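Side-chain contacts in anabena Tic22 (Anabaena sp., PDB 4EV1), which probably acts as a chaperone in protein transport, as a thylakoid-associated member of the Tic22-like family: residues Gly173-Lys176 against Pro177-Lys181; Leu163-Gln166 against Asp167-Leu171. All coordinates share one frame; numbering follows the deposited sequence. Where two conformers were deposited one is given.

Contact 1 (Gly173-Lys176 against Pro177-Lys181)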
loop_
_atom_site.group_PDB
_atom_site.type_symbol
_atom_site.label_atom_id
_atom_site.label_comp_id
_atom_site.label_asym_id
_atom_site.label_seq_id
_atom_site.Cartn_x
_atom_site.Cartn_y
_atom_site.Cartn_z
ATOM N N GLY A 173 -13.517 -14.522 -11.277
ATOM C CA GLY A 173 -14.120 -14.955 -12.546
ATOM C C GLY A 173 -13.541 -16.250 -13.102
ATOM O O GLY A 173 -14.284 -17.077 -13.626
ATOM N N GLN A 174 -12.228 -16.449 -12.966
ATOM C CA GLN A 174 -11.567 -17.687 -13.440
ATOM C C GLN A 174 -11.854 -18.898 -12.547
ATOM O O GLN A 174 -11.821 -20.033 -13.016
ATOM C CB GLN A 174 -10.051 -17.518 -13.546
ATOM C CG GLN A 174 -9.586 -16.595 -14.665
ATOM C CD GLN A 174 -8.126 -16.182 -14.520
ATOM O OE1 GLN A 174 -7.235 -17.023 -14.410
ATOM N NE2 GLN A 174 -7.876 -14.878 -14.525
ATOM N N VAL A 175 -12.114 -18.649 -11.269
ATOM C CA VAL A 175 -12.318 -19.713 -10.282
ATOM C C VAL A 175 -13.807 -20.097 -10.150
ATOM O O VAL A 175 -14.140 -21.229 -9.791
ATOM C CB VAL A 175 -11.760 -19.267 -8.893
ATOM C CG1 VAL A 175 -12.119 -20.267 -7.804
ATOM C CG2 VAL A 175 -10.269 -19.072 -8.960
ATOM N N LYS A 176 -14.691 -19.153 -10.455
ATOM C CA LYS A 176 -16.105 -19.276 -10.096
ATOM C C LYS A 176 -16.863 -20.416 -10.806
ATOM O O LYS A 176 -17.715 -21.048 -10.182
ATOM C CB LYS A 176 -16.838 -17.946 -10.292
ATOM C CG LYS A 176 -17.666 -17.495 -9.090
ATOM C CD LYS A 176 -18.387 -16.178 -9.421
ATOM C CE LYS A 176 -19.704 -16.001 -8.671
ATOM N NZ LYS A 176 -19.576 -15.049 -7.530
ATOM N N PRO A 177 -16.561 -20.688 -12.091
ATOM C CA PRO A 177 -17.249 -21.815 -12.741
ATOM C C PRO A 177 -17.144 -23.138 -11.946
ATOM O O PRO A 177 -18.152 -23.780 -11.639
ATOM C CB PRO A 177 -16.527 -21.922 -14.091
ATOM C CG PRO A 177 -16.143 -20.532 -14.409
ATOM C CD PRO A 177 -15.761 -19.917 -13.062
ATOM N N LYS A 178 -15.925 -23.506 -11.579
ATOM C CA LYS A 178 -15.690 -24.760 -10.864
ATOM C C LYS A 178 -15.914 -24.614 -9.363
ATOM O O LYS A 178 -16.080 -25.614 -8.675
ATOM C CB LYS A 178 -14.277 -25.263 -11.150
ATOM C CG LYS A 178 -14.018 -25.483 -12.649
ATOM C CD LYS A 178 -12.670 -26.156 -12.947
ATOM C CE LYS A 178 -11.542 -25.509 -12.176
ATOM N NZ LYS A 178 -10.189 -25.742 -12.772
ATOM N N HIS A 179 -15.913 -23.374 -8.864
ATOM C CA HIS A 179 -16.123 -23.092 -7.435
ATOM C C HIS A 179 -17.177 -22.002 -7.265
ATOM O O HIS A 179 -16.847 -20.833 -7.049
ATOM C CB HIS A 179 -14.809 -22.687 -6.763
ATOM C CG HIS A 179 -13.728 -23.714 -6.893
ATOM N ND1 HIS A 179 -13.527 -24.708 -5.958
ATOM C CD2 HIS A 179 -12.800 -23.911 -7.862
ATOM C CE1 HIS A 179 -12.516 -25.469 -6.342
ATOM N NE2 HIS A 179 -12.063 -25.012 -7.498
ATOM N N PRO A 180 -18.460 -22.379 -7.387
ATOM C CA PRO A 180 -19.525 -21.361 -7.456
ATOM C C PRO A 180 -19.689 -20.533 -6.188
ATOM O O PRO A 180 -20.252 -19.439 -6.259
ATOM C CB PRO A 180 -20.790 -22.190 -7.728
ATOM C CG PRO A 180 -20.284 -23.457 -8.339
ATOM C CD PRO A 180 -18.993 -23.736 -7.639
ATOM N N LYS A 181 -19.197 -21.053 -5.064
ATOM C CA LYS A 181 -19.169 -20.341 -3.786
ATOM C C LYS A 181 -17.936 -19.424 -3.596
ATOM O O LYS A 181 -17.800 -18.771 -2.553
ATOM C CB LYS A 181 -19.221 -21.353 -2.640
ATOM C CG LYS A 181 -20.590 -22.066 -2.513
ATOM C CD LYS A 181 -20.522 -23.382 -1.744
ATOM C CE LYS A 181 -21.127 -23.297 -0.340
ATOM N NZ LYS A 181 -20.525 -22.192 0.458
HETATM O O HOH W 1 -19.781 -16.938 -5.676
#
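Val175 and His179 meet where helix 165-175 runs out into a loop, their side chains crossing at a slant. The CG1 methyl of Val175 lies 3.7 Å from CD2 of the His179 ring and nearly as close to CB. That methyl stands opposite the backbone N (chi1 172°), which brings it to the histidine; CG of His179 in turn is anti to its own carbonyl carbon (chi1 -57°). The backbone ties the same pair: His179 N donates to Val175 O at 2.9 Å, within the carbonyl plane, though with a bent N-H...O angle of 134°. Val175 O also sits at the edge of the imidazole, in its plane, 3.6 Å from His179 CD2. Replacing His179 by an alanine would probably leave Val175 CG1 without its ring neighbour and open a gap beside Phe140. Pro177, with no N-H to give, sets its ring CD 3.3 Å from Gly173 O. The Lys176 chain bends at chi4, and a water accepts from its NZ (2.7 Å) and donates to Pro180 O, bridging the turn. The contact is a surface one, in the connection between helix 165-175 and strand 183-188; the His179 ring meets Phe140 just beyond strand 134-139, and buried Val175 packs on Val147 and Ala182.

Contact 2 (Leu163-Gln166 against Asp167-Leu171)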
loop_
_atom_site.group_PDB
_atom_site.type_symbol
_atom_site.label_atom_id
_atom_site.label_comp_id
_atom_site.label_asym_id
_atom_site.label_seq_id
_atom_site.Cartn_x
_atom_site.Cartn_y
_atom_site.Cartn_z
ATOM N N LEU A 163 -3.948 -5.202 -4.412
ATOM C CA LEU A 163 -4.256 -3.856 -3.940
ATOM C C LEU A 163 -5.451 -3.271 -4.714
ATOM O O LEU A 163 -6.054 -2.262 -4.288
ATOM C CB LEU A 163 -3.044 -2.945 -4.070
ATOM C CG LEU A 163 -1.973 -2.934 -2.972
ATOM C CD1 LEU A 163 -2.575 -2.446 -1.616
ATOM C CD2 LEU A 163 -1.257 -4.263 -2.813
ATOM N N SER A 164 -5.808 -3.907 -5.829
ATOM C CA SER A 164 -6.928 -3.468 -6.604
ATOM C C SER A 164 -8.030 -4.531 -6.763
ATOM O O SER A 164 -7.784 -5.633 -7.236
ATOM C CB SER A 164 -6.439 -3.002 -7.961
ATOM O OG SER A 164 -7.536 -2.469 -8.622
ATOM N N LYS A 165 -9.236 -4.161 -6.390
ATOM C CA LYS A 165 -10.353 -5.072 -6.425
ATOM C C LYS A 165 -10.632 -5.644 -7.787
ATOM O O LYS A 165 -10.960 -6.767 -7.881
ATOM C CB LYS A 165 -11.588 -4.444 -5.844
ATOM C CG LYS A 165 -12.676 -5.388 -5.615
ATOM C CD LYS A 165 -13.906 -4.673 -5.671
ATOM C CE LYS A 165 -14.843 -5.365 -6.568
ATOM N NZ LYS A 165 -15.641 -6.248 -5.715
ATOM N N GLN A 166 -10.481 -4.849 -8.827
ATOM C CA GLN A 166 -10.696 -5.302 -10.206
ATOM C C GLN A 166 -9.793 -6.470 -10.577
ATOM O O GLN A 166 -10.222 -7.381 -11.287
ATOM C CB GLN A 166 -10.533 -4.157 -11.226
ATOM C CG GLN A 166 -9.092 -3.704 -11.363
ATOM C CD GLN A 166 -8.929 -2.387 -12.121
ATOM O OE1 GLN A 166 -9.122 -2.344 -13.347
ATOM N NE2 GLN A 166 -8.520 -1.321 -11.403
ATOM N N ASP A 167 -8.563 -6.474 -10.078
ATOM C CA ASP A 167 -7.656 -7.593 -10.312
ATOM C C ASP A 167 -8.144 -8.849 -9.567
ATOM O O ASP A 167 -8.019 -9.941 -10.088
ATOM C CB ASP A 167 -6.230 -7.294 -9.841
ATOM C CG ASP A 167 -5.509 -6.310 -10.735
ATOM O OD1 ASP A 167 -5.531 -6.461 -11.982
ATOM O OD2 ASP A 167 -4.928 -5.384 -10.176
ATOM N N ALA A 168 -8.655 -8.694 -8.344
ATOM C CA ALA A 168 -9.239 -9.846 -7.617
ATOM C C ALA A 168 -10.508 -10.337 -8.320
ATOM O O ALA A 168 -10.743 -11.552 -8.379
ATOM C CB ALA A 168 -9.546 -9.514 -6.177
ATOM N N GLN A 169 -11.326 -9.425 -8.850
ATOM C CA GLN A 169 -12.572 -9.840 -9.529
ATOM C C GLN A 169 -12.229 -10.666 -10.753
ATOM O O GLN A 169 -12.957 -11.607 -11.110
ATOM C CB GLN A 169 -13.454 -8.644 -9.927
ATOM C CG GLN A 169 -14.584 -8.300 -8.927
ATOM C CD GLN A 169 -15.779 -9.273 -8.971
ATOM O OE1 GLN A 169 -16.324 -9.647 -7.924
ATOM N NE2 GLN A 169 -16.179 -9.685 -10.171
ATOM N N GLY A 170 -11.112 -10.320 -11.390
ATOM C CA GLY A 170 -10.610 -11.079 -12.528
ATOM C C GLY A 170 -10.330 -12.522 -12.181
ATOM O O GLY A 170 -10.797 -13.416 -12.876
ATOM N N LEU A 171 -9.567 -12.754 -11.109
ATOM C CA LEU A 171 -9.272 -14.117 -10.628
ATOM C C LEU A 171 -10.516 -14.851 -10.138
ATOM O O LEU A 171 -10.701 -16.029 -10.441
ATOM C CB LEU A 171 -8.238 -14.092 -9.500
ATOM C CG LEU A 171 -7.771 -15.451 -8.931
ATOM C CD1 LEU A 171 -7.158 -16.366 -9.984
ATOM C CD2 LEU A 171 -6.760 -15.195 -7.822
HETATM O O HOH W 2 -3.987 -5.437 -7.570
#
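The N-terminus of helix 165-175 is built here, with Ser164 at the N-cap and Asp167 three residues on. CB of Ser164 lies 3.6 Å from Asp167 OD2, and a water accepts from Ser164 N (2.9 Å) and lies 2.8 Å from Asp167 OD2, linking cap backbone and acid indirectly. Asp167 OD2 also forms a salt bridge with Arg216. Ser164 OG, anti to its backbone N (chi1 -174°), bonds Glu112 and accepts from Gln166 NE2 at 3.2 Å, the oxygen lying close to the amide plane. Gln166 reaches back with CG set between its backbone N and carbonyl carbon (chi1 70°), then runs extended. Gln169 N donates to Lys165 O at 2.9 Å, nearly in line with the carbonyl, whereas Gly170 N approaches Gln166 O (3.1 Å) tilted 32° from the carbonyl plane. Ala168 turns to Phe136 and Phe162 of the neighbouring strands. Although Ser164 holds the N-cap position, its hydroxyl goes to Gln166 and Glu112; Glu112 also takes the Lys165 N-H, so an acid from helix 110-121 serves the first turn of this helix start, which follows strand 156-162.

How the contacts relate
Both contacts belong to helix 165-175 and come in series along the chain: contact 2 forms its N-terminal start, and contact 1 follows at its C-terminal exit. Their centres are 14 Å apart, on the same side of the chain's centre, and beyond adjoining in sequence they do not touch. Contact 2 is the deeper, about 15 Å from that centre against about 28 Å for contact 1, so the helix runs outward from a partly buried start to a surface turn. Strand 156-162 precedes it and strand 183-188 follows, making the two contacts the opposite ends of one strand-helix-strand connection: a helix held at its start by neighbouring helices and strands of this Tic22-like protein.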